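Hexokinase (Schistosoma mansoni, PDB 1BDG) phosphorylates glucose and other hexoses at the 6-position with ATP, the first step of glycolysis. Local coordinates at residues D5-F19 with I358-V370. Sequence-based numbering, arbitrary orientation.
Sequences DQQLFEKVVEILKPF and IDNRIVRYACEMV
Tyr365 OH and the backbone O of Val13 share one water, at 3.0 Å from each of the two oxygens. No direct hydrogen bond joins the segments; this water bridges them. The Tyr365 ring is a knob among Phe9, Val12, Val13 and Leu16. It reaches across to helix 5-16 because chi1 (-176°) sets CG opposite the backbone N. Phe9 points an edge at one face of this ring, a T-shaped pair with centroids 5.2 Å apart. Met369 CG lies over the opposite face. The Arg361 guanidinium stands over one face of Phe9, its CZ 4.2 Å from the ring centroid, a cation-pi contact. It is steep to the ring rather than flat on it, 77° between planes, and NE comes nearest, 3.3 Å from Phe9 CD1. Next to these rings, Val12 CG2 packs on Ile362 CG1 at 3.5 Å. Leu16 CD1 rests on Ala366, and Phe19 CE2 meets Val370 CG2. The two helices run nearly parallel, at 17°. Leu16, Ile362 and Val370 also touch helix 288-304; the contact thus joins helix 5-16 to the predicted large subdomain. Contact here rests on apolar and aromatic packing, with a cation-pi pair at the exposed arginine and a water bridging Tyr365 OH to the helix backbone.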
ATOM      1  N   ASP A   5      -8.895  30.758 -23.015  1.00 27.00           N
ATOM      2  CA  ASP A   5      -8.479  29.454 -22.546  1.00 25.59           C
ATOM      3  C   ASP A   5      -7.453  29.728 -21.464  1.00 24.64           C
ATOM      4  O   ASP A   5      -7.547  29.189 -20.378  1.00 26.72           O
ATOM      5  CB  ASP A   5      -7.885  28.640 -23.691  1.00 24.84           C
ATOM      6  CG  ASP A   5      -8.953  28.036 -24.575  1.00 27.53           C
ATOM      7  OD1 ASP A   5     -10.158  28.195 -24.239  1.00 27.00           O
ATOM      8  OD2 ASP A   5      -8.594  27.385 -25.591  1.00 28.38           O
ATOM      9  N   GLN A   6      -6.538  30.651 -21.734  1.00 24.98           N
ATOM     10  CA  GLN A   6      -5.513  31.021 -20.769  1.00 24.94           C
ATOM     11  C   GLN A   6      -6.194  31.402 -19.447  1.00 25.09           C
ATOM     12  O   GLN A   6      -5.816  30.903 -18.381  1.00 27.25           O
ATOM     13  CB  GLN A   6      -4.694  32.196 -21.306  1.00 24.44           C
ATOM     14  CG  GLN A   6      -3.438  32.513 -20.514  1.00 23.68           C
ATOM     15  CD  GLN A   6      -2.409  31.418 -20.601  1.00 23.59           C
ATOM     16  OE1 GLN A   6      -1.864  31.143 -21.682  1.00 24.04           O
ATOM     17  NE2 GLN A   6      -2.139  30.769 -19.469  1.00 23.03           N
ATOM     18  N   GLN A   7      -7.242  32.216 -19.525  1.00 24.75           N
ATOM     19  CA  GLN A   7      -7.969  32.625 -18.317  1.00 24.52           C
ATOM     20  C   GLN A   7      -8.517  31.404 -17.567  1.00 23.32           C
ATOM     21  O   GLN A   7      -8.385  31.319 -16.348  1.00 23.83           O
ATOM     22  CB  GLN A   7      -9.125  33.589 -18.649  1.00 25.75           C
ATOM     23  CG  GLN A   7      -8.730  35.052 -18.828  1.00 28.19           C
ATOM     24  CD  GLN A   7      -9.948  35.953 -19.084  1.00 30.30           C
ATOM     25  OE1 GLN A   7     -10.127  36.480 -20.183  1.00 31.06           O
ATOM     26  NE2 GLN A   7     -10.800  36.105 -18.076  1.00 30.99           N
ATOM     27  N   LEU A   8      -9.127  30.466 -18.291  1.00 21.96           N
ATOM     28  CA  LEU A   8      -9.692  29.264 -17.677  1.00 19.55           C
ATOM     29  C   LEU A   8      -8.613  28.475 -16.969  1.00 19.62           C
ATOM     30  O   LEU A   8      -8.833  27.991 -15.855  1.00 19.47           O
ATOM     31  CB  LEU A   8     -10.353  28.357 -18.713  1.00 17.89           C
ATOM     32  CG  LEU A   8     -11.715  28.764 -19.250  1.00 17.23           C
ATOM     33  CD1 LEU A   8     -12.299  27.602 -20.018  1.00 17.22           C
ATOM     34  CD2 LEU A   8     -12.630  29.111 -18.097  1.00 15.48           C
ATOM     35  N   PHE A   9      -7.444  28.353 -17.603  1.00 18.60           N
ATOM     36  CA  PHE A   9      -6.346  27.612 -17.012  1.00 16.47           C
ATOM     37  C   PHE A   9      -5.884  28.256 -15.710  1.00 19.57           C
ATOM     38  O   PHE A   9      -5.646  27.559 -14.719  1.00 21.71           O
ATOM     39  CB  PHE A   9      -5.190  27.505 -17.972  1.00 14.32           C
ATOM     40  CG  PHE A   9      -4.093  26.619 -17.472  1.00 16.87           C
ATOM     41  CD1 PHE A   9      -4.209  25.235 -17.561  1.00 14.84           C
ATOM     42  CD2 PHE A   9      -2.957  27.162 -16.870  1.00 15.67           C
ATOM     43  CE1 PHE A   9      -3.211  24.406 -17.055  1.00 15.38           C
ATOM     44  CE2 PHE A   9      -1.950  26.346 -16.360  1.00 14.07           C
ATOM     45  CZ  PHE A   9      -2.073  24.968 -16.451  1.00 15.35           C
ATOM     46  N   GLU A  10      -5.787  29.584 -15.684  1.00 21.24           N
ATOM     47  CA  GLU A  10      -5.369  30.264 -14.464  1.00 23.56           C
ATOM     48  C   GLU A  10      -6.328  30.040 -13.289  1.00 23.08           C
ATOM     49  O   GLU A  10      -5.940  30.204 -12.132  1.00 22.28           O
ATOM     50  CB  GLU A  10      -5.124  31.751 -14.708  1.00 25.71           C
ATOM     51  CG  GLU A  10      -3.635  32.080 -14.951  1.00 29.69           C
ATOM     52  CD  GLU A  10      -3.371  32.740 -16.301  1.00 30.08           C
ATOM     53  OE1 GLU A  10      -3.645  32.082 -17.328  1.00 31.33           O
ATOM     54  OE2 GLU A  10      -2.879  33.901 -16.330  1.00 28.18           O
ATOM     55  N   LYS A  11      -7.577  29.670 -13.582  1.00 22.74           N
ATOM     56  CA  LYS A  11      -8.552  29.371 -12.530  1.00 21.13           C
ATOM     57  C   LYS A  11      -8.162  28.013 -11.937  1.00 22.02           C
ATOM     58  O   LYS A  11      -8.092  27.841 -10.704  1.00 20.89           O
ATOM     59  CB  LYS A  11      -9.957  29.268 -13.109  1.00 21.02           C
ATOM     60  CG  LYS A  11     -10.483  30.563 -13.599  1.00 23.76           C
ATOM     61  CD  LYS A  11     -11.815  30.411 -14.295  1.00 25.08           C
ATOM     62  CE  LYS A  11     -12.439  31.801 -14.494  1.00 25.43           C
ATOM     63  NZ  LYS A  11     -13.601  31.801 -15.435  1.00 27.45           N
ATOM     64  N   VAL A  12      -7.891  27.051 -12.824  1.00 21.20           N
ATOM     65  CA  VAL A  12      -7.499  25.713 -12.402  1.00 19.24           C
ATOM     66  C   VAL A  12      -6.254  25.810 -11.510  1.00 20.23           C
ATOM     67  O   VAL A  12      -6.128  25.081 -10.520  1.00 22.61           O
ATOM     68  CB  VAL A  12      -7.239  24.781 -13.616  1.00 17.08           C
ATOM     69  CG1 VAL A  12      -6.766  23.412 -13.157  1.00 13.90           C
ATOM     70  CG2 VAL A  12      -8.493  24.643 -14.428  1.00 15.10           C
ATOM     71  N   VAL A  13      -5.354  26.729 -11.822  1.00 15.79           N
ATOM     72  CA  VAL A  13      -4.172  26.861 -10.993  1.00 17.18           C
ATOM     73  C   VAL A  13      -4.532  27.290  -9.570  1.00 18.67           C
ATOM     74  O   VAL A  13      -4.115  26.672  -8.593  1.00 21.33           O
ATOM     75  CB  VAL A  13      -3.176  27.840 -11.606  1.00 16.83           C
ATOM     76  CG1 VAL A  13      -2.072  28.183 -10.591  1.00 18.35           C
ATOM     77  CG2 VAL A  13      -2.581  27.222 -12.869  1.00 17.23           C
ATOM     78  N   GLU A  14      -5.387  28.298  -9.472  1.00 20.37           N
ATOM     79  CA  GLU A  14      -5.818  28.852  -8.201  1.00 18.58           C
ATOM     80  C   GLU A  14      -6.597  27.844  -7.343  1.00 18.26           C
ATOM     81  O   GLU A  14      -6.463  27.815  -6.113  1.00 18.72           O
ATOM     82  CB  GLU A  14      -6.647  30.112  -8.480  1.00 18.97           C
ATOM     83  CG  GLU A  14      -6.582  31.161  -7.391  1.00 21.90           C
ATOM     84  CD  GLU A  14      -5.157  31.574  -7.059  1.00 23.83           C
ATOM     85  OE1 GLU A  14      -4.259  31.388  -7.930  1.00 23.63           O
ATOM     86  OE2 GLU A  14      -4.934  32.073  -5.923  1.00 23.14           O
ATOM     87  N   ILE A  15      -7.389  27.006  -7.998  1.00 17.38           N
ATOM     88  CA  ILE A  15      -8.202  25.999  -7.313  1.00 17.69           C
ATOM     89  C   ILE A  15      -7.313  24.855  -6.817  1.00 19.28           C
ATOM     90  O   ILE A  15      -7.442  24.394  -5.669  1.00 19.27           O
ATOM     91  CB  ILE A  15      -9.340  25.477  -8.271  1.00 16.91           C
ATOM     92  CG1 ILE A  15     -10.268  26.644  -8.624  1.00 13.67           C
ATOM     93  CG2 ILE A  15     -10.118  24.307  -7.649  1.00 12.45           C
ATOM     94  CD1 ILE A  15     -10.942  26.521  -9.947  1.00 11.63           C
ATOM     95  N   LEU A  16      -6.378  24.431  -7.669  1.00 20.72           N
ATOM     96  CA  LEU A  16      -5.456  23.350  -7.328  1.00 20.64           C
ATOM     97  C   LEU A  16      -4.233  23.798  -6.534  1.00 19.57           C
ATOM     98  O   LEU A  16      -3.392  22.985  -6.164  1.00 19.23           O
ATOM     99  CB  LEU A  16      -5.028  22.596  -8.583  1.00 19.81           C
ATOM    100  CG  LEU A  16      -6.201  21.948  -9.310  1.00 18.95           C
ATOM    101  CD1 LEU A  16      -5.679  21.192 -10.491  1.00 19.57           C
ATOM    102  CD2 LEU A  16      -6.946  21.024  -8.366  1.00 17.86           C
ATOM    103  N   LYS A  17      -4.174  25.079  -6.198  1.00 19.77           N
ATOM    104  CA  LYS A  17      -3.043  25.594  -5.431  1.00 19.66           C
ATOM    105  C   LYS A  17      -2.853  24.902  -4.067  1.00 17.54           C
ATOM    106  O   LYS A  17      -1.729  24.639  -3.660  1.00 18.06           O
ATOM    107  CB  LYS A  17      -3.121  27.124  -5.298  1.00 20.89           C
ATOM    108  CG  LYS A  17      -1.773  27.780  -5.087  1.00 20.52           C
ATOM    109  CD  LYS A  17      -1.789  29.270  -5.332  1.00 18.05           C
ATOM    110  CE  LYS A  17      -0.532  29.859  -4.709  1.00 22.80           C
ATOM    111  NZ  LYS A  17      -0.343  31.325  -4.878  1.00 23.42           N
ATOM    112  N   PRO A  18      -3.944  24.543  -3.371  1.00 16.33           N
ATOM    113  CA  PRO A  18      -3.776  23.878  -2.077  1.00 17.04           C
ATOM    114  C   PRO A  18      -3.043  22.554  -2.152  1.00 17.81           C
ATOM    115  O   PRO A  18      -2.760  21.971  -1.113  1.00 18.18           O
ATOM    116  CB  PRO A  18      -5.211  23.684  -1.606  1.00 15.49           C
ATOM    117  CG  PRO A  18      -5.864  24.889  -2.121  1.00 17.08           C
ATOM    118  CD  PRO A  18      -5.351  24.922  -3.550  1.00 17.29           C
ATOM    119  N   PHE A  19      -2.829  22.039  -3.371  1.00 18.25           N
ATOM    120  CA  PHE A  19      -2.089  20.783  -3.585  1.00 16.04           C
ATOM    121  C   PHE A  19      -0.597  21.070  -3.710  1.00 16.32           C
ATOM    122  O   PHE A  19       0.216  20.181  -3.504  1.00 15.95           O
ATOM    123  CB  PHE A  19      -2.520  20.075  -4.869  1.00 13.82           C
ATOM    124  CG  PHE A  19      -3.829  19.381  -4.779  1.00 13.03           C
ATOM    125  CD1 PHE A  19      -5.017  20.089  -4.914  1.00 13.11           C
ATOM    126  CD2 PHE A  19      -3.884  18.010  -4.615  1.00 13.38           C
ATOM    127  CE1 PHE A  19      -6.247  19.447  -4.895  1.00 11.36           C
ATOM    128  CE2 PHE A  19      -5.125  17.348  -4.594  1.00 15.65           C
ATOM    129  CZ  PHE A  19      -6.309  18.076  -4.736  1.00 12.79           C
ATOM    130  N   ILE A 358      -8.163  23.021 -24.114  1.00 22.08           N
ATOM    131  CA  ILE A 358      -8.139  23.498 -22.732  1.00 20.03           C
ATOM    132  C   ILE A 358      -8.453  22.362 -21.770  1.00 20.41           C
ATOM    133  O   ILE A 358      -7.825  22.241 -20.727  1.00 19.41           O
ATOM    134  CB  ILE A 358      -9.166  24.584 -22.431  1.00 19.96           C
ATOM    135  CG1 ILE A 358      -9.996  24.909 -23.662  1.00 19.79           C
ATOM    136  CG2 ILE A 358      -8.488  25.780 -21.788  1.00 16.38           C
ATOM    137  CD1 ILE A 358     -11.388  25.412 -23.301  1.00 23.43           C
ATOM    138  N   ASP A 359      -9.417  21.520 -22.136  1.00 19.82           N
ATOM    139  CA  ASP A 359      -9.820  20.423 -21.272  1.00 19.63           C
ATOM    140  C   ASP A 359      -8.660  19.477 -21.032  1.00 20.96           C
ATOM    141  O   ASP A 359      -8.414  19.048 -19.893  1.00 19.12           O
ATOM    142  CB  ASP A 359     -11.003  19.667 -21.870  1.00 19.74           C
ATOM    143  CG  ASP A 359     -12.210  20.552 -22.101  1.00 17.97           C
ATOM    144  OD1 ASP A 359     -12.555  21.372 -21.224  1.00 16.33           O
ATOM    145  OD2 ASP A 359     -12.821  20.406 -23.171  1.00 17.33           O
ATOM    146  N   ASN A 360      -7.950  19.164 -22.113  1.00 20.74           N
ATOM    147  CA  ASN A 360      -6.800  18.275 -22.051  1.00 19.86           C
ATOM    148  C   ASN A 360      -5.731  18.905 -21.172  1.00 20.82           C
ATOM    149  O   ASN A 360      -5.217  18.264 -20.244  1.00 22.22           O
ATOM    150  CB  ASN A 360      -6.252  18.031 -23.452  1.00 21.08           C
ATOM    151  CG  ASN A 360      -7.159  17.163 -24.297  1.00 22.02           C
ATOM    152  OD1 ASN A 360      -7.045  17.141 -25.524  1.00 22.23           O
ATOM    153  ND2 ASN A 360      -8.030  16.399 -23.649  1.00 24.59           N
ATOM    154  N   ARG A 361      -5.415  20.167 -21.447  1.00 19.68           N
ATOM    155  CA  ARG A 361      -4.413  20.894 -20.671  1.00 20.57           C
ATOM    156  C   ARG A 361      -4.794  20.950 -19.182  1.00 20.28           C
ATOM    157  O   ARG A 361      -3.994  20.600 -18.312  1.00 20.58           O
ATOM    158  CB  ARG A 361      -4.216  22.303 -21.234  1.00 19.34           C
ATOM    159  CG  ARG A 361      -3.288  23.130 -20.385  1.00 23.26           C
ATOM    160  CD  ARG A 361      -2.600  24.221 -21.153  1.00 24.81           C
ATOM    161  NE  ARG A 361      -2.757  25.524 -20.519  1.00 25.61           N
ATOM    162  CZ  ARG A 361      -2.123  26.621 -20.917  1.00 27.41           C
ATOM    163  NH1 ARG A 361      -1.273  26.556 -21.948  1.00 30.38           N
ATOM    164  NH2 ARG A 361      -2.366  27.786 -20.322  1.00 25.12           N
ATOM    165  N   ILE A 362      -6.023  21.390 -18.904  1.00 19.86           N
ATOM    166  CA  ILE A 362      -6.557  21.468 -17.541  1.00 17.54           C
ATOM    167  C   ILE A 362      -6.475  20.098 -16.856  1.00 18.11           C
ATOM    168  O   ILE A 362      -6.029  20.012 -15.722  1.00 18.79           O
ATOM    169  CB  ILE A 362      -8.048  21.959 -17.539  1.00 16.97           C
ATOM    170  CG1 ILE A 362      -8.110  23.474 -17.749  1.00 13.59           C
ATOM    171  CG2 ILE A 362      -8.780  21.509 -16.286  1.00 13.09           C
ATOM    172  CD1 ILE A 362      -9.499  24.006 -17.897  1.00 10.66           C
ATOM    173  N   VAL A 363      -6.856  19.032 -17.561  1.00 17.45           N
ATOM    174  CA  VAL A 363      -6.828  17.686 -16.991  1.00 18.07           C
ATOM    175  C   VAL A 363      -5.430  17.115 -16.707  1.00 18.35           C
ATOM    176  O   VAL A 363      -5.247  16.409 -15.716  1.00 18.65           O
ATOM    177  CB  VAL A 363      -7.689  16.694 -17.823  1.00 17.30           C
ATOM    178  CG1 VAL A 363      -7.518  15.273 -17.329  1.00 18.03           C
ATOM    179  CG2 VAL A 363      -9.148  17.057 -17.702  1.00 17.47           C
ATOM    180  N   ARG A 364      -4.444  17.412 -17.550  1.00 19.77           N
ATOM    181  CA  ARG A 364      -3.082  16.906 -17.310  1.00 19.91           C
ATOM    182  C   ARG A 364      -2.468  17.625 -16.100  1.00 19.21           C
ATOM    183  O   ARG A 364      -1.630  17.080 -15.389  1.00 19.50           O
ATOM    184  CB  ARG A 364      -2.187  17.101 -18.547  1.00 19.56           C
ATOM    185  CG  ARG A 364      -0.877  16.310 -18.515  1.00 21.97           C
ATOM    186  CD  ARG A 364       0.318  17.214 -18.790  1.00 25.30           C
ATOM    187  NE  ARG A 364       1.597  16.507 -18.929  1.00 28.16           N
ATOM    188  CZ  ARG A 364       2.207  15.823 -17.956  1.00 29.73           C
ATOM    189  NH1 ARG A 364       1.652  15.727 -16.743  1.00 26.33           N
ATOM    190  NH2 ARG A 364       3.396  15.252 -18.187  1.00 27.55           N
ATOM    191  N   TYR A 365      -2.898  18.855 -15.865  1.00 18.99           N
ATOM    192  CA  TYR A 365      -2.400  19.620 -14.736  1.00 17.62           C
ATOM    193  C   TYR A 365      -3.014  19.031 -13.463  1.00 18.33           C
ATOM    194  O   TYR A 365      -2.336  18.873 -12.447  1.00 20.33           O
ATOM    195  CB  TYR A 365      -2.786  21.088 -14.903  1.00 17.99           C
ATOM    196  CG  TYR A 365      -2.237  22.002 -13.841  1.00 16.39           C
ATOM    197  CD1 TYR A 365      -0.895  22.366 -13.833  1.00 15.15           C
ATOM    198  CD2 TYR A 365      -3.074  22.529 -12.858  1.00 16.30           C
ATOM    199  CE1 TYR A 365      -0.399  23.237 -12.871  1.00 18.01           C
ATOM    200  CE2 TYR A 365      -2.595  23.396 -11.891  1.00 17.53           C
ATOM    201  CZ  TYR A 365      -1.260  23.751 -11.902  1.00 19.63           C
ATOM    202  OH  TYR A 365      -0.799  24.637 -10.964  1.00 20.17           O
ATOM    203  N   ALA A 366      -4.292  18.674 -13.525  1.00 16.94           N
ATOM    204  CA  ALA A 366      -4.951  18.077 -12.379  1.00 16.21           C
ATOM    205  C   ALA A 366      -4.217  16.788 -11.980  1.00 16.10           C
ATOM    206  O   ALA A 366      -3.926  16.591 -10.808  1.00 17.26           O
ATOM    207  CB  ALA A 366      -6.428  17.823 -12.687  1.00 14.59           C
ATOM    208  N   CYS A 367      -3.869  15.951 -12.961  1.00 16.39           N
ATOM    209  CA  CYS A 367      -3.124  14.698 -12.729  1.00 17.40           C
ATOM    210  C   CYS A 367      -1.769  14.974 -12.070  1.00 17.76           C
ATOM    211  O   CYS A 367      -1.461  14.416 -11.021  1.00 17.17           O
ATOM    212  CB  CYS A 367      -2.846  13.950 -14.044  1.00 15.42           C
ATOM    213  SG  CYS A 367      -4.237  13.108 -14.830  1.00 20.74           S
ATOM    214  N   GLU A 368      -0.945  15.776 -12.747  1.00 18.93           N
ATOM    215  CA  GLU A 368       0.379  16.177 -12.269  1.00 19.08           C
ATOM    216  C   GLU A 368       0.342  16.659 -10.811  1.00 19.04           C
ATOM    217  O   GLU A 368       1.190  16.280 -10.008  1.00 18.61           O
ATOM    218  CB  GLU A 368       0.947  17.301 -13.162  1.00 21.24           C
ATOM    219  CG  GLU A 368       2.224  17.935 -12.622  1.00 25.04           C
ATOM    220  CD  GLU A 368       2.559  19.285 -13.262  1.00 28.00           C
ATOM    221  OE1 GLU A 368       1.870  20.293 -12.968  1.00 27.52           O
ATOM    222  OE2 GLU A 368       3.541  19.347 -14.035  1.00 29.56           O
ATOM    223  N   MET A 369      -0.627  17.508 -10.480  1.00 18.01           N
ATOM    224  CA  MET A 369      -0.756  18.031  -9.129  1.00 17.42           C
ATOM    225  C   MET A 369      -0.948  16.894  -8.150  1.00 17.65           C
ATOM    226  O   MET A 369      -0.179  16.744  -7.198  1.00 19.25           O
ATOM    227  CB  MET A 369      -1.944  18.993  -9.006  1.00 17.54           C
ATOM    228  CG  MET A 369      -1.767  20.321  -9.704  1.00 16.47           C
ATOM    229  SD  MET A 369      -0.184  21.061  -9.388  1.00 13.80           S
ATOM    230  CE  MET A 369      -0.574  22.155  -8.059  1.00 13.04           C
ATOM    231  N   VAL A 370      -1.955  16.074  -8.416  1.00 16.76           N
ATOM    232  CA  VAL A 370      -2.274  14.955  -7.555  1.00 15.68           C
ATOM    233  C   VAL A 370      -1.146  13.954  -7.419  1.00 15.43           C
ATOM    234  O   VAL A 370      -0.812  13.548  -6.322  1.00 17.58           O
ATOM    235  CB  VAL A 370      -3.538  14.241  -8.048  1.00 15.53           C
ATOM    236  CG1 VAL A 370      -3.807  12.979  -7.229  1.00  9.58           C
ATOM    237  CG2 VAL A 370      -4.723  15.213  -7.986  1.00 13.79           C
TER
HETATM  238  O   HOH W   1      -1.436  25.403  -8.179  1.00 16.71           O